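PDB 7D3U: monovalent Na+/H+ antiporter subunit F from Dietzia sp. DQ12-45-1b, which is a membrane subunit of the multi-subunit Mrp complex and probably contributes to its exchange of sodium ions for protons across the bacterial cell membrane. Local coordinates for residues Met1-Val11 / Ala41-Arg52. Residues are numbered along the deposited sequence; the frame is centred on the assembly and turned at random.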
ATOM      1  N   MET D   1      31.997  45.093 -11.596  1.00 93.60           N
ATOM      2  CA  MET D   1      30.780  44.864 -12.362  1.00 93.60           C
ATOM      3  C   MET D   1      29.576  45.496 -11.675  1.00 93.60           C
ATOM      4  O   MET D   1      28.505  44.897 -11.607  1.00 93.60           O
ATOM      5  CB  MET D   1      30.549  43.366 -12.564  1.00 93.60           C
ATOM      6  CG  MET D   1      30.670  42.538 -11.296  1.00 93.60           C
ATOM      7  SD  MET D   1      30.507  40.770 -11.604  1.00 93.60           S
ATOM      8  CE  MET D   1      31.962  40.461 -12.601  1.00 93.60           C
ATOM      9  N   ILE D   2      29.763  46.717 -11.168  1.00 89.00           N
ATOM     10  CA  ILE D   2      28.678  47.422 -10.491  1.00 89.00           C
ATOM     11  C   ILE D   2      27.524  47.687 -11.448  1.00 89.00           C
ATOM     12  O   ILE D   2      26.353  47.679 -11.044  1.00 89.00           O
ATOM     13  CB  ILE D   2      29.212  48.725  -9.862  1.00 89.00           C
ATOM     14  CG1 ILE D   2      28.133  49.410  -9.021  1.00 89.00           C
ATOM     15  CG2 ILE D   2      29.744  49.659 -10.939  1.00 89.00           C
ATOM     16  CD1 ILE D   2      28.657  50.512  -8.131  1.00 89.00           C
ATOM     17  N   VAL D   3      27.828  47.903 -12.730  1.00 87.71           N
ATOM     18  CA  VAL D   3      26.777  48.137 -13.715  1.00 87.71           C
ATOM     19  C   VAL D   3      25.878  46.913 -13.832  1.00 87.71           C
ATOM     20  O   VAL D   3      24.656  47.032 -13.984  1.00 87.71           O
ATOM     21  CB  VAL D   3      27.395  48.525 -15.071  1.00 87.71           C
ATOM     22  CG1 VAL D   3      28.474  47.532 -15.473  1.00 87.71           C
ATOM     23  CG2 VAL D   3      26.325  48.608 -16.140  1.00 87.71           C
ATOM     24  N   VAL D   4      26.462  45.719 -13.726  1.00 85.95           N
ATOM     25  CA  VAL D   4      25.660  44.505 -13.821  1.00 85.95           C
ATOM     26  C   VAL D   4      24.759  44.359 -12.604  1.00 85.95           C
ATOM     27  O   VAL D   4      23.601  43.944 -12.728  1.00 85.95           O
ATOM     28  CB  VAL D   4      26.566  43.280 -14.021  1.00 85.95           C
ATOM     29  CG1 VAL D   4      25.755  41.999 -13.999  1.00 85.95           C
ATOM     30  CG2 VAL D   4      27.293  43.404 -15.333  1.00 85.95           C
ATOM     31  N   ASP D   5      25.257  44.705 -11.414  1.00 86.40           N
ATOM     32  CA  ASP D   5      24.401  44.655 -10.231  1.00 86.40           C
ATOM     33  C   ASP D   5      23.263  45.666 -10.329  1.00 86.40           C
ATOM     34  O   ASP D   5      22.125  45.373  -9.937  1.00 86.40           O
ATOM     35  CB  ASP D   5      25.221  44.895  -8.963  1.00 86.40           C
ATOM     36  CG  ASP D   5      24.397  44.757  -7.700  1.00 86.40           C
ATOM     37  OD1 ASP D   5      23.192  44.458  -7.803  1.00 86.40           O
ATOM     38  OD2 ASP D   5      24.959  44.935  -6.597  1.00 86.40           O
ATOM     39  N   ILE D   6      23.549  46.859 -10.859  1.00 82.97           N
ATOM     40  CA  ILE D   6      22.493  47.849 -11.050  1.00 82.97           C
ATOM     41  C   ILE D   6      21.445  47.328 -12.025  1.00 82.97           C
ATOM     42  O   ILE D   6      20.236  47.452 -11.789  1.00 82.97           O
ATOM     43  CB  ILE D   6      23.092  49.182 -11.526  1.00 82.97           C
ATOM     44  CG1 ILE D   6      23.966  49.793 -10.432  1.00 82.97           C
ATOM     45  CG2 ILE D   6      21.992  50.151 -11.925  1.00 82.97           C
ATOM     46  CD1 ILE D   6      24.441  51.192 -10.744  1.00 82.97           C
ATOM     47  N   ALA D   7      21.890  46.731 -13.132  1.00 81.12           N
ATOM     48  CA  ALA D   7      20.952  46.195 -14.110  1.00 81.12           C
ATOM     49  C   ALA D   7      20.142  45.044 -13.525  1.00 81.12           C
ATOM     50  O   ALA D   7      18.952  44.902 -13.822  1.00 81.12           O
ATOM     51  CB  ALA D   7      21.702  45.744 -15.362  1.00 81.12           C
ATOM     52  N   ILE D   8      20.767  44.219 -12.685  1.00 80.09           N
ATOM     53  CA  ILE D   8      20.056  43.112 -12.056  1.00 80.09           C
ATOM     54  C   ILE D   8      18.980  43.635 -11.118  1.00 80.09           C
ATOM     55  O   ILE D   8      17.847  43.142 -11.117  1.00 80.09           O
ATOM     56  CB  ILE D   8      21.041  42.188 -11.319  1.00 80.09           C
ATOM     57  CG1 ILE D   8      21.834  41.351 -12.315  1.00 80.09           C
ATOM     58  CG2 ILE D   8      20.304  41.275 -10.356  1.00 80.09           C
ATOM     59  CD1 ILE D   8      22.772  40.368 -11.667  1.00 80.09           C
ATOM     60  N   VAL D   9      19.311  44.641 -10.308  1.00 79.47           N
ATOM     61  CA  VAL D   9      18.323  45.194  -9.388  1.00 79.47           C
ATOM     62  C   VAL D   9      17.189  45.860 -10.159  1.00 79.47           C
ATOM     63  O   VAL D   9      16.017  45.756  -9.779  1.00 79.47           O
ATOM     64  CB  VAL D   9      18.999  46.163  -8.403  1.00 79.47           C
ATOM     65  CG1 VAL D   9      17.977  47.083  -7.765  1.00 79.47           C
ATOM     66  CG2 VAL D   9      19.751  45.386  -7.340  1.00 79.47           C
ATOM     67  N   LEU D  10      17.510  46.520 -11.275  1.00 80.44           N
ATOM     68  CA  LEU D  10      16.464  47.160 -12.069  1.00 80.44           C
ATOM     69  C   LEU D  10      15.546  46.128 -12.713  1.00 80.44           C
ATOM     70  O   LEU D  10      14.320  46.293 -12.712  1.00 80.44           O
ATOM     71  CB  LEU D  10      17.089  48.063 -13.129  1.00 80.44           C
ATOM     72  CG  LEU D  10      17.685  49.371 -12.609  1.00 80.44           C
ATOM     73  CD1 LEU D  10      18.157  50.240 -13.762  1.00 80.44           C
ATOM     74  CD2 LEU D  10      16.677  50.115 -11.749  1.00 80.44           C
ATOM     75  N   VAL D  11      16.115  45.051 -13.261  1.00 79.78           N
ATOM     76  CA  VAL D  11      15.292  44.002 -13.851  1.00 79.78           C
ATOM     77  C   VAL D  11      14.462  43.303 -12.783  1.00 79.78           C
ATOM     78  O   VAL D  11      13.312  42.929 -13.031  1.00 79.78           O
ATOM     79  CB  VAL D  11      16.168  43.004 -14.630  1.00 79.78           C
ATOM     80  CG1 VAL D  11      15.343  41.825 -15.099  1.00 79.78           C
ATOM     81  CG2 VAL D  11      16.811  43.688 -15.817  1.00 79.78           C
ATOM     82  N   ALA D  41      12.047  38.990 -18.702  1.00 76.80           N
ATOM     83  CA  ALA D  41      12.880  39.509 -17.622  1.00 76.80           C
ATOM     84  C   ALA D  41      13.708  38.408 -16.974  1.00 76.80           C
ATOM     85  O   ALA D  41      14.834  38.655 -16.535  1.00 76.80           O
ATOM     86  CB  ALA D  41      12.014  40.207 -16.578  1.00 76.80           C
ATOM     87  N   PHE D  42      13.179  37.184 -16.915  1.00 76.71           N
ATOM     88  CA  PHE D  42      13.942  36.075 -16.359  1.00 76.71           C
ATOM     89  C   PHE D  42      15.075  35.660 -17.281  1.00 76.71           C
ATOM     90  O   PHE D  42      16.144  35.270 -16.804  1.00 76.71           O
ATOM     91  CB  PHE D  42      13.026  34.886 -16.078  1.00 76.71           C
ATOM     92  CG  PHE D  42      12.460  34.875 -14.690  1.00 76.71           C
ATOM     93  CD1 PHE D  42      13.278  34.652 -13.602  1.00 76.71           C
ATOM     94  CD2 PHE D  42      11.111  35.079 -14.473  1.00 76.71           C
ATOM     95  CE1 PHE D  42      12.763  34.639 -12.324  1.00 76.71           C
ATOM     96  CE2 PHE D  42      10.591  35.069 -13.200  1.00 76.71           C
ATOM     97  CZ  PHE D  42      11.418  34.849 -12.123  1.00 76.71           C
ATOM     98  N   ILE D  43      14.868  35.733 -18.596  1.00 76.75           N
ATOM     99  CA  ILE D  43      15.983  35.508 -19.514  1.00 76.75           C
ATOM    100  C   ILE D  43      17.054  36.576 -19.318  1.00 76.75           C
ATOM    101  O   ILE D  43      18.260  36.282 -19.302  1.00 76.75           O
ATOM    102  CB  ILE D  43      15.484  35.468 -20.969  1.00 76.75           C
ATOM    103  CG1 ILE D  43      14.395  34.413 -21.129  1.00 76.75           C
ATOM    104  CG2 ILE D  43      16.631  35.177 -21.913  1.00 76.75           C
ATOM    105  CD1 ILE D  43      13.830  34.340 -22.523  1.00 76.75           C
ATOM    106  N   ALA D  44      16.631  37.834 -19.163  1.00 76.91           N
ATOM    107  CA  ALA D  44      17.588  38.903 -18.892  1.00 76.91           C
ATOM    108  C   ALA D  44      18.355  38.643 -17.603  1.00 76.91           C
ATOM    109  O   ALA D  44      19.569  38.872 -17.533  1.00 76.91           O
ATOM    110  CB  ALA D  44      16.868  40.248 -18.819  1.00 76.91           C
ATOM    111  N   LEU D  45      17.661  38.166 -16.570  1.00 76.15           N
ATOM    112  CA  LEU D  45      18.322  37.872 -15.306  1.00 76.15           C
ATOM    113  C   LEU D  45      19.284  36.702 -15.447  1.00 76.15           C
ATOM    114  O   LEU D  45      20.348  36.697 -14.826  1.00 76.15           O
ATOM    115  CB  LEU D  45      17.289  37.587 -14.221  1.00 76.15           C
ATOM    116  CG  LEU D  45      16.903  38.791 -13.368  1.00 76.15           C
ATOM    117  CD1 LEU D  45      16.289  38.324 -12.073  1.00 76.15           C
ATOM    118  CD2 LEU D  45      18.115  39.660 -13.099  1.00 76.15           C
ATOM    119  N   LEU D  46      18.923  35.700 -16.250  1.00 76.54           N
ATOM    120  CA  LEU D  46      19.852  34.613 -16.540  1.00 76.54           C
ATOM    121  C   LEU D  46      21.140  35.154 -17.139  1.00 76.54           C
ATOM    122  O   LEU D  46      22.241  34.810 -16.692  1.00 76.54           O
ATOM    123  CB  LEU D  46      19.206  33.605 -17.489  1.00 76.54           C
ATOM    124  CG  LEU D  46      18.312  32.529 -16.878  1.00 76.54           C
ATOM    125  CD1 LEU D  46      17.837  31.564 -17.949  1.00 76.54           C
ATOM    126  CD2 LEU D  46      19.056  31.788 -15.790  1.00 76.54           C
ATOM    127  N   ALA D  47      21.019  36.018 -18.146  1.00 78.65           N
ATOM    128  CA  ALA D  47      22.206  36.585 -18.782  1.00 78.65           C
ATOM    129  C   ALA D  47      23.042  37.384 -17.787  1.00 78.65           C
ATOM    130  O   ALA D  47      24.261  37.194 -17.680  1.00 78.65           O
ATOM    131  CB  ALA D  47      21.797  37.464 -19.961  1.00 78.65           C
ATOM    132  N   LEU D  48      22.399  38.283 -17.043  1.00 79.92           N
ATOM    133  CA  LEU D  48      23.140  39.152 -16.135  1.00 79.92           C
ATOM    134  C   LEU D  48      23.781  38.363 -14.998  1.00 79.92           C
ATOM    135  O   LEU D  48      24.899  38.675 -14.571  1.00 79.92           O
ATOM    136  CB  LEU D  48      22.217  40.237 -15.593  1.00 79.92           C
ATOM    137  CG  LEU D  48      21.713  41.226 -16.642  1.00 79.92           C
ATOM    138  CD1 LEU D  48      20.803  42.261 -16.012  1.00 79.92           C
ATOM    139  CD2 LEU D  48      22.885  41.894 -17.335  1.00 79.92           C
ATOM    140  N   VAL D  49      23.094  37.336 -14.494  1.00 81.08           N
ATOM    141  CA  VAL D  49      23.667  36.501 -13.448  1.00 81.08           C
ATOM    142  C   VAL D  49      24.854  35.720 -13.987  1.00 81.08           C
ATOM    143  O   VAL D  49      25.916  35.671 -13.356  1.00 81.08           O
ATOM    144  CB  VAL D  49      22.590  35.574 -12.859  1.00 81.08           C
ATOM    145  CG1 VAL D  49      23.218  34.310 -12.307  1.00 81.08           C
ATOM    146  CG2 VAL D  49      21.807  36.299 -11.781  1.00 81.08           C
ATOM    147  N   GLY D  50      24.708  35.114 -15.168  1.00 83.24           N
ATOM    148  CA  GLY D  50      25.838  34.469 -15.805  1.00 83.24           C
ATOM    149  C   GLY D  50      27.008  35.400 -16.023  1.00 83.24           C
ATOM    150  O   GLY D  50      28.153  34.942 -16.079  1.00 83.24           O
ATOM    151  N   VAL D  51      26.745  36.699 -16.155  1.00 83.11           N
ATOM    152  CA  VAL D  51      27.837  37.667 -16.156  1.00 83.11           C
ATOM    153  C   VAL D  51      28.445  37.780 -14.763  1.00 83.11           C
ATOM    154  O   VAL D  51      29.671  37.745 -14.602  1.00 83.11           O
ATOM    155  CB  VAL D  51      27.354  39.034 -16.667  1.00 83.11           C
ATOM    156  CG1 VAL D  51      28.414  40.080 -16.409  1.00 83.11           C
ATOM    157  CG2 VAL D  51      27.041  38.958 -18.135  1.00 83.11           C
ATOM    158  N   ARG D  52      27.603  37.922 -13.738  1.00 85.43           N
ATOM    159  CA  ARG D  52      28.095  38.080 -12.372  1.00 85.43           C
ATOM    160  C   ARG D  52      28.913  36.872 -11.931  1.00 85.43           C
ATOM    161  O   ARG D  52      30.110  36.999 -11.655  1.00 85.43           O
ATOM    162  CB  ARG D  52      26.941  38.315 -11.399  1.00 85.43           C
ATOM    163  CG  ARG D  52      27.396  38.607  -9.981  1.00 85.43           C
ATOM    164  CD  ARG D  52      26.228  38.929  -9.071  1.00 85.43           C
ATOM    165  NE  ARG D  52      26.666  39.186  -7.704  1.00 85.43           N
ATOM    166  CZ  ARG D  52      27.128  40.356  -7.273  1.00 85.43           C
ATOM    167  NH1 ARG D  52      27.502  40.495  -6.009  1.00 85.43           N
ATOM    168  NH2 ARG D  52      27.219  41.383  -8.104  1.00 85.43           N
TER
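R52 brings NH2 to 4.1 Å from D5 CB at the end of the helix pair where the chain begins, but the two are not salt-bridged: D5 OD2 lies 4.5 Å from R52 NH2, far from the plane of the guanidinium, where none of its hydrogens is directed. The attraction is probably only a general one between opposite charges. The firmer grip on R52 comes through NE, which takes part in a salt bridge with E601 of subunit A, and a dodecyl-maltoside molecule lies about 4 Å from the R52 side chain. With CG anti to the backbone N (chi1 -175°) and the chain extended as far as NE, R52 runs out across the start of helix 2-23. M1 lays its SD 3.7 Å from R52 CA, and the bend at chi3 (65°) then carries CE past the V51 and R52 carbonyls.

Deeper in, the contact is apolar and has no hydrogen bond across it. L48 is a knob seated among V4, A7, I8 and V11, its CD1 3.7 Å from A7 CB. I8 and L48 lie alongside each other, running opposite ways, with I8 CG1 against L48 CB; I8 also crosses L45 at nearly a right angle, I8 CG2 to L45 CD2 at 3.9 Å. V11 returns the fit from its own helix: it sits among A41, A44, L45 and L48, and its CG1 meets L45 CG. Toward R52, V4 CG2 touches V51 CG1 at 3.7 Å. These mutual knobs-into-holes join two antiparallel helices, both predicted to span the membrane, their segment axes 9.8 Å apart at closest approach and at 155°.

Subunit G packs L60 on V4 and H61 on V51, while L608 of subunit A lies on L45, so the interface between helices 2-23 and 30-52 is largely buried, while I2 and I6 lie on the surface.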